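Local coordinates for vesicular integral-membrane protein VIP36 (Canis lupus familiaris, PDB 2DUR) that acts as a calcium-dependent intracellular lectin that recognises high-mannose glycans and helps transport and sort the glycoproteins carrying them in the early secretory pathway, at residues D63-G74 against N217-L228. Numbering follows the deposited sequence.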
loop_
_atom_site.group_PDB
_atom_site.type_symbol
_atom_site.label_atom_id
_atom_site.label_comp_id
_atom_site.label_asym_id
_atom_site.label_seq_id
_atom_site.Cartn_x
_atom_site.Cartn_y
_atom_site.Cartn_z
ATOM N N ASP A 63 -9.621 0.519 13.942
ATOM C CA ASP A 63 -8.715 1.661 13.974
ATOM C C ASP A 63 -7.276 1.172 13.972
ATOM O O ASP A 63 -6.843 0.473 14.902
ATOM C CB ASP A 63 -8.976 2.526 15.218
ATOM C CG ASP A 63 -10.444 2.796 15.415
ATOM O OD1 ASP A 63 -10.947 3.762 14.825
ATOM O OD2 ASP A 63 -11.092 2.015 16.151
ATOM N N TRP A 64 -6.539 1.524 12.919
ATOM C CA TRP A 64 -5.206 0.961 12.744
ATOM C C TRP A 64 -4.239 1.907 12.069
ATOM O O TRP A 64 -4.633 2.911 11.445
ATOM C CB TRP A 64 -5.279 -0.370 11.991
ATOM C CG TRP A 64 -6.106 -0.355 10.722
ATOM C CD1 TRP A 64 -7.384 -0.789 10.582
ATOM C CD2 TRP A 64 -5.693 0.112 9.425
ATOM N NE1 TRP A 64 -7.805 -0.643 9.283
ATOM C CE2 TRP A 64 -6.785 -0.097 8.546
ATOM C CE3 TRP A 64 -4.509 0.657 8.920
ATOM C CZ2 TRP A 64 -6.730 0.247 7.182
ATOM C CZ3 TRP A 64 -4.450 1.020 7.559
ATOM C CH2 TRP A 64 -5.554 0.796 6.711
ATOM N N GLU A 65 -2.952 1.598 12.211
ATOM C CA GLU A 65 -1.947 2.379 11.531
ATOM C C GLU A 65 -0.878 1.423 11.070
ATOM O O GLU A 65 -0.322 0.681 11.892
ATOM C CB GLU A 65 -1.335 3.447 12.451
ATOM C CG GLU A 65 -0.335 4.353 11.748
ATOM C CD GLU A 65 0.041 5.579 12.585
ATOM O OE1 GLU A 65 1.244 5.866 12.739
ATOM O OE2 GLU A 65 -0.882 6.256 13.104
ATOM N N MET A 66 -0.634 1.420 9.758
ATOM C CA MET A 66 0.400 0.565 9.147
ATOM C C MET A 66 1.653 1.373 8.826
ATOM O O MET A 66 1.592 2.418 8.186
ATOM C CB MET A 66 -0.144 -0.062 7.841
ATOM C CG MET A 66 0.885 -0.977 7.129
ATOM S SD MET A 66 1.110 -2.550 7.994
ATOM C CE MET A 66 -0.193 -3.565 7.297
ATOM N N HIS A 67 2.814 0.902 9.292
ATOM C CA HIS A 67 4.064 1.530 8.930
ATOM C C HIS A 67 4.826 0.629 7.984
ATOM O O HIS A 67 5.047 -0.540 8.277
ATOM C CB HIS A 67 4.946 1.756 10.157
ATOM C CG HIS A 67 4.365 2.718 11.135
ATOM N ND1 HIS A 67 4.962 2.992 12.348
ATOM C CD2 HIS A 67 3.234 3.460 11.089
ATOM C CE1 HIS A 67 4.220 3.870 13.004
ATOM N NE2 HIS A 67 3.169 4.173 12.263
ATOM N N VAL A 68 5.231 1.172 6.856
ATOM C CA VAL A 68 5.917 0.346 5.842
ATOM C C VAL A 68 7.304 0.884 5.635
ATOM O O VAL A 68 7.480 2.028 5.256
ATOM C CB VAL A 68 5.124 0.344 4.487
ATOM C CG1 VAL A 68 5.796 -0.574 3.458
ATOM C CG2 VAL A 68 3.708 -0.090 4.728
ATOM N N HIS A 69 8.305 0.046 5.897
ATOM C CA HIS A 69 9.656 0.379 5.536
ATOM C C HIS A 69 9.904 -0.291 4.171
ATOM O O HIS A 69 9.885 -1.521 4.078
ATOM C CB HIS A 69 10.598 -0.180 6.609
ATOM C CG HIS A 69 12.045 0.040 6.317
ATOM N ND1 HIS A 69 13.042 -0.537 7.075
ATOM C CD2 HIS A 69 12.668 0.753 5.353
ATOM C CE1 HIS A 69 14.217 -0.172 6.599
ATOM N NE2 HIS A 69 14.023 0.608 5.554
ATOM N N PHE A 70 10.066 0.540 3.155
ATOM C CA PHE A 70 10.192 0.061 1.767
ATOM C C PHE A 70 11.452 0.636 1.160
ATOM O O PHE A 70 12.069 1.550 1.707
ATOM C CB PHE A 70 8.951 0.480 0.955
ATOM C CG PHE A 70 8.853 1.965 0.721
ATOM C CD1 PHE A 70 8.267 2.793 1.701
ATOM C CD2 PHE A 70 9.371 2.560 -0.437
ATOM C CE1 PHE A 70 8.210 4.192 1.508
ATOM C CE2 PHE A 70 9.295 3.952 -0.653
ATOM C CZ PHE A 70 8.717 4.784 0.349
ATOM N N LYS A 71 11.857 0.108 0.008
ATOM C CA LYS A 71 12.951 0.712 -0.725
ATOM C C LYS A 71 12.704 0.541 -2.215
ATOM O O LYS A 71 12.542 -0.588 -2.676
ATOM C CB LYS A 71 14.292 0.078 -0.338
ATOM C CG LYS A 71 15.448 0.909 -0.767
ATOM C CD LYS A 71 16.778 0.256 -0.394
ATOM C CE LYS A 71 17.926 0.972 -1.090
ATOM N NZ LYS A 71 18.197 2.349 -0.549
ATOM N N VAL A 72 12.645 1.653 -2.931
ATOM C CA VAL A 72 12.558 1.627 -4.386
ATOM C C VAL A 72 13.865 2.150 -4.936
ATOM O O VAL A 72 14.267 3.290 -4.670
ATOM C CB VAL A 72 11.367 2.454 -4.922
ATOM C CG1 VAL A 72 11.338 2.404 -6.455
ATOM C CG2 VAL A 72 10.066 1.906 -4.310
ATOM N N HIS A 73 14.534 1.316 -5.722
ATOM C CA HIS A 73 15.860 1.678 -6.189
ATOM C C HIS A 73 16.222 0.913 -7.448
ATOM O O HIS A 73 15.817 -0.215 -7.610
ATOM C CB HIS A 73 16.894 1.414 -5.077
ATOM C CG HIS A 73 16.920 0.002 -4.582
ATOM N ND1 HIS A 73 18.015 -0.817 -4.767
ATOM C CD2 HIS A 73 15.992 -0.749 -3.936
ATOM C CE1 HIS A 73 17.769 -1.998 -4.228
ATOM N NE2 HIS A 73 16.554 -1.980 -3.708
ATOM N N GLY A 74 16.979 1.542 -8.330
ATOM C CA GLY A 74 17.437 0.837 -9.522
ATOM C C GLY A 74 18.398 1.679 -10.314
ATOM O O GLY A 74 18.757 2.787 -9.909
ATOM N N ASN A 217 14.015 -2.091 -8.584
ATOM C CA ASN A 217 13.803 -2.971 -7.458
ATOM C C ASN A 217 12.729 -2.341 -6.591
ATOM O O ASN A 217 12.810 -1.156 -6.298
ATOM C CB ASN A 217 15.064 -3.068 -6.604
ATOM C CG ASN A 217 16.212 -3.724 -7.339
ATOM O OD1 ASN A 217 16.181 -4.937 -7.590
ATOM N ND2 ASN A 217 17.236 -2.926 -7.676
ATOM N N HIS A 218 11.730 -3.137 -6.226
ATOM C CA HIS A 218 10.676 -2.701 -5.290
ATOM C C HIS A 218 10.730 -3.618 -4.081
ATOM O O HIS A 218 10.264 -4.738 -4.128
ATOM C CB HIS A 218 9.288 -2.765 -5.987
ATOM C CG HIS A 218 9.170 -1.853 -7.166
ATOM N ND1 HIS A 218 9.247 -2.302 -8.474
ATOM C CD2 HIS A 218 8.920 -0.526 -7.244
ATOM C CE1 HIS A 218 9.118 -1.275 -9.296
ATOM N NE2 HIS A 218 8.909 -0.187 -8.576
ATOM N N ASP A 219 11.336 -3.128 -2.981
ATOM C CA ASP A 219 11.518 -3.947 -1.780
ATOM C C ASP A 219 10.608 -3.520 -0.621
ATOM O O ASP A 219 10.354 -2.334 -0.434
ATOM C CB ASP A 219 12.958 -3.856 -1.253
ATOM C CG ASP A 219 13.994 -4.323 -2.257
ATOM O OD1 ASP A 219 13.624 -5.068 -3.185
ATOM O OD2 ASP A 219 15.181 -3.963 -2.096
ATOM N N ILE A 220 10.143 -4.500 0.146
ATOM C CA ILE A 220 9.450 -4.251 1.428
ATOM C C ILE A 220 10.331 -4.845 2.513
ATOM O O ILE A 220 10.552 -6.049 2.525
ATOM C CB ILE A 220 8.057 -4.931 1.484
ATOM C CG1 ILE A 220 7.171 -4.463 0.321
ATOM C CG2 ILE A 220 7.351 -4.659 2.845
ATOM C CD1 ILE A 220 6.809 -2.968 0.324
ATOM N N ILE A 221 10.844 -3.997 3.412
ATOM C CA ILE A 221 11.671 -4.503 4.524
ATOM C C ILE A 221 10.780 -4.953 5.678
ATOM O O ILE A 221 10.964 -6.032 6.244
ATOM C CB ILE A 221 12.704 -3.476 4.998
ATOM C CG1 ILE A 221 13.773 -3.219 3.929
ATOM C CG2 ILE A 221 13.390 -3.966 6.311
ATOM C CD1 ILE A 221 13.373 -2.258 2.794
ATOM N N SER A 222 9.798 -4.120 6.031
ATOM C CA SER A 222 8.864 -4.503 7.069
ATOM C C SER A 222 7.534 -3.806 6.850
ATOM O O SER A 222 7.482 -2.754 6.195
ATOM C CB SER A 222 9.404 -4.131 8.473
ATOM O OG SER A 222 9.545 -2.737 8.584
ATOM N N MET A 223 6.498 -4.419 7.393
ATOM C CA MET A 223 5.168 -3.827 7.517
ATOM C C MET A 223 4.748 -4.082 8.952
ATOM O O MET A 223 4.722 -5.222 9.402
ATOM C CB MET A 223 4.218 -4.513 6.544
ATOM C CG MET A 223 4.628 -4.230 5.095
ATOM S SD MET A 223 3.511 -4.949 3.893
ATOM C CE MET A 223 2.015 -4.000 4.137
ATOM N N LYS A 224 4.461 -3.014 9.689
ATOM C CA LYS A 224 4.157 -3.147 11.108
ATOM C C LYS A 224 2.817 -2.503 11.342
ATOM O O LYS A 224 2.660 -1.303 11.089
ATOM C CB LYS A 224 5.247 -2.479 11.954
ATOM C CG LYS A 224 6.585 -3.215 11.878
ATOM C CD LYS A 224 7.684 -2.421 12.588
ATOM C CE LYS A 224 9.040 -3.106 12.468
ATOM N NZ LYS A 224 10.048 -2.409 13.339
ATOM N N LEU A 225 1.862 -3.316 11.761
ATOM C CA LEU A 225 0.489 -2.854 11.917
ATOM C C LEU A 225 0.202 -2.657 13.391
ATOM O O LEU A 225 0.341 -3.603 14.185
ATOM C CB LEU A 225 -0.477 -3.869 11.301
ATOM C CG LEU A 225 -1.946 -3.474 11.129
ATOM C CD1 LEU A 225 -2.686 -3.476 12.441
ATOM C CD2 LEU A 225 -2.102 -2.139 10.419
ATOM N N PHE A 226 -0.256 -1.450 13.736
ATOM C CA PHE A 226 -0.578 -1.112 15.130
ATOM C C PHE A 226 -2.067 -0.908 15.319
ATOM O O PHE A 226 -2.712 -0.266 14.489
ATOM C CB PHE A 226 0.168 0.154 15.529
ATOM C CG PHE A 226 1.659 0.008 15.461
ATOM C CD1 PHE A 226 2.362 0.423 14.335
ATOM C CD2 PHE A 226 2.358 -0.564 16.522
ATOM C CE1 PHE A 226 3.744 0.281 14.264
ATOM C CE2 PHE A 226 3.734 -0.722 16.452
ATOM C CZ PHE A 226 4.431 -0.295 15.331
ATOM N N GLN A 227 -2.614 -1.475 16.393
ATOM C CA GLN A 227 -3.974 -1.194 16.781
ATOM C C GLN A 227 -4.009 0.161 17.490
ATOM O O GLN A 227 -3.214 0.424 18.392
ATOM C CB GLN A 227 -4.504 -2.279 17.711
ATOM C CG GLN A 227 -5.930 -2.058 18.149
ATOM C CD GLN A 227 -6.436 -3.138 19.089
ATOM O OE1 GLN A 227 -5.671 -3.992 19.554
ATOM N NE2 GLN A 227 -7.729 -3.114 19.364
ATOM N N LEU A 228 -4.905 1.031 17.040
ATOM C CA LEU A 228 -5.173 2.279 17.734
ATOM C C LEU A 228 -6.308 2.041 18.727
ATOM O O LEU A 228 -7.327 1.433 18.397
ATOM C CB LEU A 228 -5.549 3.377 16.728
ATOM C CG LEU A 228 -4.560 3.621 15.580
ATOM C CD1 LEU A 228 -5.060 4.714 14.637
ATOM C CD2 LEU A 228 -3.192 3.979 16.127
HETATM O O HOH W 1 7.675 -1.010 9.260
HETATM O O HOH W 2 12.054 -2.023 9.377
#
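His73 NE2 donates to Asp219 OD2 (2.9 Å, 170° at the hydrogen), the oxygen lying in the ring plane although His73 NE2 approaches from above the carboxylate plane. Arg41 forms a salt bridge with Asp219 OD1. With CG between backbone N and carbonyl carbon (chi1 57°), the His73 ring swings across to this acceptor and lays one face on Asn217 CB. His73 O is gripped from opposite faces of its plane by Asn217 N and Asn217 ND2. Antiparallel backbone bonds join strands 64-73 and 217-227, with a one-residue shift in register at a classic beta bulge, where Ile221 N (2.7 Å) and Ser222 N (3.3 Å) share His69 O. There Ile221 CB sits over the His69 ring, and one water links Ser222 OG to His69 ND1, another to His67 O. Within strand 64-73, His67 NE2 donates to Glu65 OE1 on its anti lone pair, while Phe226 CE1 approaches His67 ND1 at 3.5 Å. On the other face, Met66 CE meets Met223 CE (3.9 Å); Met66 and Leu225 also touch Phe205 of the opposing sheet. This legume-lectin-like sandwich thus mixes histidines, carboxylates, water and some apolar groups outside; its inner face is largely apolar, except His218, held by Thr43.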